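Local coordinates for protein macrophage receptor MARCO (Mus musculus, PDB 2OYA) that recognises ligands as a macrophage scavenger receptor, through a cysteine-rich domain whose basic and acidic clusters both contribute to binding, at residues I64-V69 with K83-H89; N14-A18 with L54-G60; Y48-L54 with A97-S102. One frame throughout, in Å; residues are numbered along the deposited sequence.

Contacts 2 and 3 belong to one region of the SRCR domain: they share L54 and lie around strand 98-101, which contact 3 pairs with 51-54 and whose other edge bonds to the 14-18 segment of contact 2. Contact 3 is partly buried, mostly regular backbone pairing with an arginine-glutamate salt bridge on one face, whereas contact 2 lies at the surface and depends on arginine side chains, a tyrosine ring and a glycine-rich loop. Contact 1, across the chain's centre from contact 3, is also partly buried, but joins strand 64-66 of the mixed sheet to an irregular loop through two backbone hydrogen bonds and aromatic and aliphatic packing. The chain corner in contact 2 connects both sheets.

Contact 1 of 3, residues I64-V69 with K83-H89; sequences IWLDNV and KNSWGNH. With SO4 (sulfate ion), chain C.
W86 turns one face of its indole (chi1 m, chi2 90°) to L66: L66 CD2 stands 3.5 Å from the centroid of the six-membered ring of W86 and 15° off its normal, a CH-pi contact. The same W86 ring brings CE3 to 3.9 Å from W65 CB, and L66 CD2 meets K83 CD at 3.7 Å. Residues 64-66 form a strand that runs on through an extended D67 until N68 (phi/psi 50/45°) bends the chain. Residues 83-89 are irregular but run back alongside, with CA pairs W65-G87 at 4.3 Å, D67-N84 at 5.5 Å and V69-K83 at 4.2 Å. A type II beta turn from S85 to N88 has G87 at phi 81° and is closed by N88 N to S85 O at 3.0 Å. Two backbone hydrogen bonds join the segments, G87 N to W65 O (2.7 Å) and N84 N to D67 O (3.0 Å); between them a water accepts from D67 N (3.0 Å) and donates to S85 O (2.8 Å). Residues 83-89 belong to the long SRCR-domain loop that contains the C71-C81 disulfide, folded back on an outer strand of the mixed sheet. Y22 stacks on W86 and meets W65 edge-to-face. The H89 ring (chi1 p) lies over I64, whose CB is 3.8 Å from the ring centroid; a second water links I64 N (3.0 Å) and H89 NE2 (2.7 Å), while H89 ND1 bonds to C91 N. W86 N donates to O1 of a sulfate, probably from the crystallisation liquor, at 2.8 Å.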
loop_
_atom_site.group_PDB
_atom_site.type_symbol
_atom_site.label_atom_id
_atom_site.label_comp_id
_atom_site.label_asym_id
_atom_site.label_seq_id
_atom_site.Cartn_x
_atom_site.Cartn_y
_atom_site.Cartn_z
ATOM N N ILE A 64 11.064 -6.175 -1.649
ATOM C CA ILE A 64 10.520 -4.860 -1.320
ATOM C C ILE A 64 10.391 -4.162 -2.675
ATOM O O ILE A 64 11.386 -3.807 -3.297
ATOM C CB ILE A 64 11.419 -4.086 -0.322
ATOM C CG1 ILE A 64 11.548 -4.880 0.999
ATOM C CG2 ILE A 64 10.848 -2.672 -0.051
ATOM C CD1 ILE A 64 12.677 -4.398 1.914
ATOM N N TRP A 65 9.169 -4.022 -3.170
ATOM C CA TRP A 65 9.007 -3.490 -4.531
ATOM C C TRP A 65 9.069 -1.972 -4.675
ATOM O O TRP A 65 9.481 -1.474 -5.723
ATOM C CB TRP A 65 7.705 -3.967 -5.157
ATOM C CG TRP A 65 7.673 -5.412 -5.599
ATOM C CD1 TRP A 65 6.667 -6.291 -5.399
ATOM C CD2 TRP A 65 8.685 -6.118 -6.348
ATOM N NE1 TRP A 65 6.974 -7.511 -5.968
ATOM C CE2 TRP A 65 8.203 -7.427 -6.564
ATOM C CE3 TRP A 65 9.942 -5.761 -6.861
ATOM C CZ2 TRP A 65 8.943 -8.399 -7.245
ATOM C CZ3 TRP A 65 10.678 -6.733 -7.558
ATOM C CH2 TRP A 65 10.169 -8.032 -7.740
ATOM N N LEU A 66 8.589 -1.252 -3.667
ATOM C CA LEU A 66 8.473 0.214 -3.741
ATOM C C LEU A 66 9.189 0.927 -2.597
ATOM O O LEU A 66 9.265 0.412 -1.481
ATOM C CB LEU A 66 7.003 0.636 -3.758
ATOM C CG LEU A 66 6.171 0.231 -4.977
ATOM C CD1 LEU A 66 4.715 0.636 -4.755
ATOM C CD2 LEU A 66 6.748 0.847 -6.264
ATOM N N ASP A 67 9.723 2.107 -2.901
ATOM C CA ASP A 67 10.407 2.951 -1.922
ATOM C C ASP A 67 10.249 4.398 -2.399
ATOM O O ASP A 67 10.071 4.655 -3.605
ATOM C CB ASP A 67 11.893 2.558 -1.832
ATOM C CG ASP A 67 12.623 3.216 -0.674
ATOM O OD1 ASP A 67 11.963 3.758 0.224
ATOM O OD2 ASP A 67 13.880 3.138 -0.639
ATOM N N ASN A 68 10.273 5.328 -1.448
ATOM C CA ASN A 68 10.106 6.758 -1.726
ATOM C C ASN A 68 8.885 7.058 -2.582
ATOM O O ASN A 68 8.954 7.846 -3.529
ATOM C CB ASN A 68 11.389 7.339 -2.344
ATOM C CG ASN A 68 12.602 7.050 -1.496
ATOM O OD1 ASN A 68 13.489 6.293 -1.897
ATOM N ND2 ASN A 68 12.615 7.589 -0.283
ATOM N N VAL A 69 7.759 6.421 -2.232
ATOM C CA VAL A 69 6.501 6.716 -2.909
ATOM C C VAL A 69 6.077 8.152 -2.574
ATOM O O VAL A 69 6.028 8.534 -1.398
ATOM C CB VAL A 69 5.397 5.713 -2.522
ATOM C CG1 VAL A 69 4.103 5.992 -3.302
ATOM C CG2 VAL A 69 5.875 4.265 -2.767
ATOM N N LYS A 83 7.760 7.601 -7.611
ATOM C CA LYS A 83 8.389 6.674 -6.658
ATOM C C LYS A 83 9.756 6.242 -7.205
ATOM O O LYS A 83 10.074 6.520 -8.370
ATOM C CB LYS A 83 7.465 5.459 -6.416
ATOM C CG LYS A 83 7.151 4.638 -7.665
ATOM C CD LYS A 83 5.718 4.103 -7.689
ATOM C CE LYS A 83 5.474 3.328 -8.977
ATOM N NZ LYS A 83 5.626 4.191 -10.191
ATOM N N ASN A 84 10.573 5.580 -6.383
ATOM C CA ASN A 84 11.808 4.970 -6.876
ATOM C C ASN A 84 11.476 3.992 -8.004
ATOM O O ASN A 84 10.326 3.553 -8.129
ATOM C CB ASN A 84 12.537 4.205 -5.761
ATOM C CG ASN A 84 13.441 5.084 -4.898
ATOM O OD1 ASN A 84 14.255 4.560 -4.119
ATOM N ND2 ASN A 84 13.314 6.398 -5.020
ATOM N N SER A 85 12.477 3.647 -8.817
ATOM C CA SER A 85 12.386 2.507 -9.730
ATOM C C SER A 85 11.835 1.311 -8.937
ATOM O O SER A 85 12.171 1.154 -7.770
ATOM C CB SER A 85 13.775 2.147 -10.271
ATOM O OG SER A 85 14.313 3.168 -11.073
ATOM N N TRP A 86 10.986 0.491 -9.563
ATOM C CA TRP A 86 10.483 -0.715 -8.913
ATOM C C TRP A 86 11.658 -1.593 -8.498
ATOM O O TRP A 86 12.570 -1.846 -9.306
ATOM C CB TRP A 86 9.582 -1.499 -9.847
ATOM C CG TRP A 86 8.242 -0.872 -10.124
ATOM C CD1 TRP A 86 7.929 0.013 -11.129
ATOM C CD2 TRP A 86 7.032 -1.112 -9.411
ATOM N NE1 TRP A 86 6.597 0.356 -11.066
ATOM C CE2 TRP A 86 6.019 -0.328 -10.024
ATOM C CE3 TRP A 86 6.697 -1.907 -8.298
ATOM C CZ2 TRP A 86 4.697 -0.333 -9.579
ATOM C CZ3 TRP A 86 5.359 -1.915 -7.859
ATOM C CH2 TRP A 86 4.388 -1.132 -8.502
ATOM N N GLY A 87 11.646 -2.012 -7.234
ATOM C CA GLY A 87 12.670 -2.872 -6.668
ATOM C C GLY A 87 13.948 -2.174 -6.223
ATOM O O GLY A 87 14.843 -2.830 -5.682
ATOM N N ASN A 88 14.042 -0.864 -6.469
ATOM C CA ASN A 88 15.181 -0.038 -6.024
ATOM C C ASN A 88 14.927 0.555 -4.638
ATOM O O ASN A 88 14.163 1.506 -4.505
ATOM C CB ASN A 88 15.467 1.079 -7.052
ATOM C CG ASN A 88 16.625 2.013 -6.641
ATOM O OD1 ASN A 88 16.610 3.199 -6.967
ATOM N ND2 ASN A 88 17.625 1.480 -5.955
ATOM N N HIS A 89 15.569 -0.018 -3.618
ATOM C CA HIS A 89 15.389 0.431 -2.228
ATOM C C HIS A 89 16.677 0.254 -1.416
ATOM O O HIS A 89 17.571 -0.493 -1.806
ATOM C CB HIS A 89 14.258 -0.374 -1.561
ATOM C CG HIS A 89 14.607 -1.817 -1.354
ATOM N ND1 HIS A 89 15.231 -2.269 -0.213
ATOM C CD2 HIS A 89 14.504 -2.888 -2.176
ATOM C CE1 HIS A 89 15.464 -3.566 -0.324
ATOM N NE2 HIS A 89 15.033 -3.963 -1.509
HETATM S S SO4 C . 10.712 1.709 -13.415
HETATM O O1 SO4 C . 11.055 0.702 -12.389
HETATM O O2 SO4 C . 10.301 2.972 -12.799
HETATM O O3 SO4 C . 11.885 1.927 -14.256
HETATM O O4 SO4 C . 9.640 1.196 -14.262
HETATM O O HOH W 1 14.028 -6.369 -2.154
HETATM O O HOH W 2 10.182 1.961 -5.905
#

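Contact 2 of 3, residues N14-A18 with L54-G60; sequences NRGRA and LSSYGGG
L54, the last residue of its strand, directs its CA-CB bond toward residues 14-18 (chi1 m, chi2 t), and its CD1 lies 3.8 Å from R15 CZ, over a face of the guanidinium that the extended R15 side chain carries there. The S55 and S56 hydroxyls bond to D31 instead, and the left-handed backbone of S56 (phi/psi 50/46°) turns the chain back. Y57 (chi1 t, chi2 94°), whose CA is 6.1 Å from R17 CA, the nearest such pair, lays its ring flat on the G16-R17 backbone: G16 CA is 3.6 Å from Y57 CZ, R17 N is 3.6 Å from Y57 CE2, and R17 CB is 3.8 Å from Y57 CD2. A water joins Y57 OH to R15 NE, 3.1 Å from each. G58 (72/-173°) accepts at its O a hydrogen bond from R17 NH1, 3.0 Å. G59 (92/-4°) and G60 pack against a face of the R17 guanidinium (chi1 t, chi2 t, chi3 p), with G60 CA 3.3 Å from R17 NE; a CB on G59 would clash with R17 NH1. R17 NE is also in a salt bridge with E19. R15 and R17 may contribute to the domain's basic cluster. At G16, nearly fully extended, the chain turns the corner from strand 14-15 to strand 17-22. Y57 covers this corner; strand 98-101 hydrogen-bonds to G16 through V99 and to L54 through G98.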
loop_
_atom_site.group_PDB
_atom_site.type_symbol
_atom_site.label_atom_id
_atom_site.label_comp_id
_atom_site.label_asym_id
_atom_site.label_seq_id
_atom_site.Cartn_x
_atom_site.Cartn_y
_atom_site.Cartn_z
ATOM N N ASN A 14 -9.709 -1.445 7.609
ATOM C CA ASN A 14 -8.882 -2.543 7.165
ATOM C C ASN A 14 -7.424 -2.108 7.372
ATOM O O ASN A 14 -6.956 -1.188 6.717
ATOM C CB ASN A 14 -9.191 -2.871 5.701
ATOM C CG ASN A 14 -8.536 -4.142 5.242
ATOM O OD1 ASN A 14 -7.682 -4.686 5.932
ATOM N ND2 ASN A 14 -8.948 -4.642 4.077
ATOM N N ARG A 15 -6.747 -2.743 8.321
ATOM C CA ARG A 15 -5.450 -2.274 8.796
ATOM C C ARG A 15 -4.435 -3.380 8.612
ATOM O O ARG A 15 -4.707 -4.531 8.951
ATOM C CB ARG A 15 -5.581 -1.887 10.282
ATOM C CG ARG A 15 -4.312 -1.488 10.985
ATOM C CD ARG A 15 -4.616 -1.233 12.453
ATOM N NE ARG A 15 -3.440 -0.681 13.111
ATOM C CZ ARG A 15 -3.271 0.616 13.325
ATOM N NH1 ARG A 15 -4.217 1.479 12.966
ATOM N NH2 ARG A 15 -2.168 1.042 13.915
ATOM N N GLY A 16 -3.268 -3.051 8.069
ATOM C CA GLY A 16 -2.232 -4.069 7.929
ATOM C C GLY A 16 -1.092 -3.580 7.057
ATOM O O GLY A 16 -1.006 -2.386 6.738
ATOM N N ARG A 17 -0.201 -4.502 6.683
ATOM C CA ARG A 17 0.930 -4.133 5.826
ATOM C C ARG A 17 0.457 -3.987 4.376
ATOM O O ARG A 17 -0.301 -4.832 3.872
ATOM C CB ARG A 17 2.039 -5.184 5.950
ATOM C CG ARG A 17 3.256 -4.958 5.078
ATOM C CD ARG A 17 4.308 -6.053 5.342
ATOM N NE ARG A 17 3.772 -7.393 5.103
ATOM C CZ ARG A 17 3.358 -8.256 6.042
ATOM N NH1 ARG A 17 3.436 -7.970 7.342
ATOM N NH2 ARG A 17 2.900 -9.445 5.661
ATOM N N ALA A 18 0.914 -2.923 3.706
ATOM C CA ALA A 18 0.584 -2.684 2.295
ATOM C C ALA A 18 1.487 -3.531 1.391
ATOM O O ALA A 18 2.725 -3.401 1.436
ATOM C CB ALA A 18 0.728 -1.189 1.950
ATOM N N LEU A 54 0.799 3.996 8.022
ATOM C CA LEU A 54 1.378 3.412 9.235
ATOM C C LEU A 54 2.851 3.155 8.976
ATOM O O LEU A 54 3.227 2.325 8.134
ATOM C CB LEU A 54 0.653 2.122 9.647
ATOM C CG LEU A 54 -0.873 2.191 9.749
ATOM C CD1 LEU A 54 -1.433 0.785 10.029
ATOM C CD2 LEU A 54 -1.339 3.204 10.782
ATOM N N SER A 55 3.693 3.864 9.723
ATOM C CA SER A 55 5.141 3.746 9.523
ATOM C C SER A 55 5.650 2.466 10.185
ATOM O O SER A 55 5.165 2.072 11.243
ATOM C CB SER A 55 5.834 4.982 10.100
ATOM O OG SER A 55 7.250 4.882 10.004
ATOM N N SER A 56 6.601 1.797 9.533
ATOM C CA SER A 56 7.279 0.626 10.117
ATOM C C SER A 56 6.310 -0.412 10.682
ATOM O O SER A 56 6.468 -0.920 11.799
ATOM C CB SER A 56 8.341 1.086 11.128
ATOM O OG SER A 56 9.330 1.882 10.456
ATOM N N TYR A 57 5.286 -0.713 9.886
ATOM C CA TYR A 57 4.348 -1.748 10.267
ATOM C C TYR A 57 5.116 -3.064 10.362
ATOM O O TYR A 57 4.902 -3.876 11.283
ATOM C CB TYR A 57 3.231 -1.859 9.224
ATOM C CG TYR A 57 2.120 -2.723 9.706
ATOM C CD1 TYR A 57 1.011 -2.164 10.334
ATOM C CD2 TYR A 57 2.175 -4.120 9.553
ATOM C CE1 TYR A 57 -0.018 -2.958 10.804
ATOM C CE2 TYR A 57 1.145 -4.928 10.032
ATOM C CZ TYR A 57 0.054 -4.343 10.646
ATOM O OH TYR A 57 -0.988 -5.122 11.105
ATOM N N GLY A 58 6.014 -3.250 9.398
ATOM C CA GLY A 58 6.909 -4.401 9.340
ATOM C C GLY A 58 6.252 -5.718 8.962
ATOM O O GLY A 58 5.043 -5.790 8.589
ATOM N N GLY A 59 7.063 -6.776 9.053
ATOM C CA GLY A 59 6.539 -8.131 8.996
ATOM C C GLY A 59 6.472 -8.832 7.652
ATOM O O GLY A 59 6.081 -9.997 7.600
ATOM N N GLY A 60 6.826 -8.142 6.568
ATOM C CA GLY A 60 6.792 -8.753 5.244
ATOM C C GLY A 60 8.036 -9.593 4.958
ATOM O O GLY A 60 8.935 -9.725 5.802
HETATM O O HOH W 3 -2.389 -3.571 13.348
#

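Contact 3 of 3, residues Y48-L54 with A97-S102; sequences YSRGRAL and AGVECS
Strands 51-54 and 98-101 pair antiparallel, their axes 4.5 Å apart at closest and 154° between directions. The hydrogen-bonded pairs R52-E100 and L54-G98 satisfy both backbone groups: R52 N to E100 O, E100 N to R52 O and L54 N to G98 O at 2.9 Å, G98 N to L54 O at 2.8 Å. In the non-hydrogen-bonded pairs G51-C101 and A53-V99 the amides bond outward, G51 N to T40 OG1, A53 N to N36 OD1, V99 N to G16 O and C101 N to N14 O. Beyond, S102 N donates to R50 O, and S102 O accepts R50 N and, weakly, S49 N (each 3.0 Å): a classic beta bulge. R52 NH2 (chi1 m, chi2 t, chi3 p) forms a salt bridge with E100 OE2 (chi1 t, chi2 t) at 3.1 Å. One water accepts from R50 NH2 and donates to E100 OE2; another accepts from R50 NE, donates to E100 O and lies 2.8 Å from S102 OG; a third donates to S102 OXT beside S49 OG. C101 CB lies 3.7 Å from the Y48 ring centroid (chi1 m); Y48 OH bonds to N14. Strand 98-101 is central, strand 14-15 on its other edge; helix 36-45 covers the V99/C101 face, tied by the C43-C101 disulfide.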
loop_
_atom_site.group_PDB
_atom_site.type_symbol
_atom_site.label_atom_id
_atom_site.label_comp_id
_atom_site.label_asym_id
_atom_site.label_seq_id
_atom_site.Cartn_x
_atom_site.Cartn_y
_atom_site.Cartn_z
ATOM N N TYR A 48 -11.659 1.793 -0.929
ATOM C CA TYR A 48 -11.845 2.631 0.262
ATOM C C TYR A 48 -11.727 4.099 -0.118
ATOM O O TYR A 48 -11.217 4.424 -1.185
ATOM C CB TYR A 48 -10.820 2.264 1.357
ATOM C CG TYR A 48 -10.963 0.854 1.849
ATOM C CD1 TYR A 48 -10.191 -0.173 1.321
ATOM C CD2 TYR A 48 -11.884 0.539 2.857
ATOM C CE1 TYR A 48 -10.341 -1.489 1.772
ATOM C CE2 TYR A 48 -12.027 -0.755 3.323
ATOM C CZ TYR A 48 -11.264 -1.768 2.781
ATOM O OH TYR A 48 -11.447 -3.049 3.258
ATOM N N SER A 49 -12.188 4.993 0.746
ATOM C CA SER A 49 -12.091 6.403 0.426
ATOM C C SER A 49 -10.952 7.162 1.102
ATOM O O SER A 49 -10.617 8.270 0.686
ATOM C CB SER A 49 -13.412 7.111 0.673
ATOM O OG SER A 49 -13.683 7.221 2.052
ATOM N N ARG A 50 -10.378 6.588 2.154
ATOM C CA ARG A 50 -9.259 7.232 2.819
ATOM C C ARG A 50 -8.272 6.184 3.289
ATOM O O ARG A 50 -8.654 5.067 3.611
ATOM C CB ARG A 50 -9.726 8.085 4.009
ATOM C CG ARG A 50 -8.624 8.978 4.572
ATOM C CD ARG A 50 -9.061 9.673 5.836
ATOM N NE ARG A 50 -9.119 8.772 6.994
ATOM C CZ ARG A 50 -9.675 9.118 8.146
ATOM N NH1 ARG A 50 -10.206 10.316 8.250
ATOM N NH2 ARG A 50 -9.701 8.275 9.180
ATOM N N GLY A 51 -6.997 6.563 3.306
ATOM C CA GLY A 51 -5.952 5.729 3.898
ATOM C C GLY A 51 -5.145 6.591 4.855
ATOM O O GLY A 51 -4.900 7.772 4.600
ATOM N N ARG A 52 -4.737 5.998 5.964
ATOM C CA ARG A 52 -3.732 6.600 6.842
ATOM C C ARG A 52 -2.467 5.759 6.790
ATOM O O ARG A 52 -2.526 4.531 6.841
ATOM C CB ARG A 52 -4.242 6.703 8.276
ATOM C CG ARG A 52 -5.364 7.765 8.415
ATOM C CD ARG A 52 -5.913 7.781 9.820
ATOM N NE ARG A 52 -4.826 8.032 10.763
ATOM C CZ ARG A 52 -4.356 7.148 11.635
ATOM N NH1 ARG A 52 -3.353 7.485 12.426
ATOM N NH2 ARG A 52 -4.888 5.935 11.730
ATOM N N ALA A 53 -1.328 6.426 6.664
ATOM C CA ALA A 53 -0.046 5.749 6.606
ATOM C C ALA A 53 0.379 5.252 7.980
ATOM O O ALA A 53 0.336 5.993 8.963
ATOM C CB ALA A 53 1.023 6.692 6.050
ATOM N N LEU A 54 0.799 3.996 8.022
ATOM C CA LEU A 54 1.378 3.412 9.235
ATOM C C LEU A 54 2.851 3.155 8.976
ATOM O O LEU A 54 3.227 2.325 8.134
ATOM C CB LEU A 54 0.653 2.122 9.647
ATOM C CG LEU A 54 -0.873 2.191 9.749
ATOM C CD1 LEU A 54 -1.433 0.785 10.029
ATOM C CD2 LEU A 54 -1.339 3.204 10.782
ATOM N N ALA A 97 5.835 -0.552 5.087
ATOM C CA ALA A 97 4.763 0.398 5.304
ATOM C C ALA A 97 3.433 -0.328 5.511
ATOM O O ALA A 97 3.176 -1.374 4.909
ATOM C CB ALA A 97 4.663 1.336 4.106
ATOM N N GLY A 98 2.590 0.237 6.363
ATOM C CA GLY A 98 1.222 -0.241 6.510
ATOM C C GLY A 98 0.195 0.849 6.214
ATOM O O GLY A 98 0.539 2.012 5.961
ATOM N N VAL A 99 -1.066 0.449 6.255
ATOM C CA VAL A 99 -2.177 1.354 5.992
ATOM C C VAL A 99 -3.314 1.038 6.948
ATOM O O VAL A 99 -3.479 -0.118 7.368
ATOM C CB VAL A 99 -2.712 1.229 4.522
ATOM C CG1 VAL A 99 -1.658 1.680 3.522
ATOM C CG2 VAL A 99 -3.201 -0.197 4.210
ATOM N N GLU A 100 -4.087 2.070 7.290
ATOM C CA GLU A 100 -5.420 1.910 7.864
ATOM C C GLU A 100 -6.374 2.502 6.812
ATOM O O GLU A 100 -6.413 3.717 6.617
ATOM C CB GLU A 100 -5.558 2.676 9.191
ATOM C CG GLU A 100 -6.933 2.470 9.859
ATOM C CD GLU A 100 -7.193 3.439 11.006
ATOM O OE1 GLU A 100 -7.109 3.016 12.172
ATOM O OE2 GLU A 100 -7.460 4.628 10.730
ATOM N N CYS A 101 -7.077 1.630 6.091
ATOM C CA CYS A 101 -8.044 2.058 5.085
ATOM C C CYS A 101 -9.417 2.136 5.696
ATOM O O CYS A 101 -9.774 1.303 6.520
ATOM C CB CYS A 101 -8.109 1.062 3.921
ATOM S SG CYS A 101 -6.549 0.743 3.066
ATOM N N SER A 102 -10.201 3.122 5.265
ATOM C CA SER A 102 -11.590 3.253 5.722
ATOM C C SER A 102 -12.428 3.933 4.649
ATOM O O SER A 102 -11.875 4.495 3.703
ATOM C CB SER A 102 -11.649 4.029 7.043
ATOM O OG SER A 102 -11.240 5.366 6.845
ATOM O OXT SER A 102 -13.665 3.922 4.705
HETATM O O HOH W 4 -15.198 5.264 2.896
HETATM O O HOH W 5 -8.442 5.615 7.294
HETATM O O HOH W 6 -9.942 5.389 9.792
#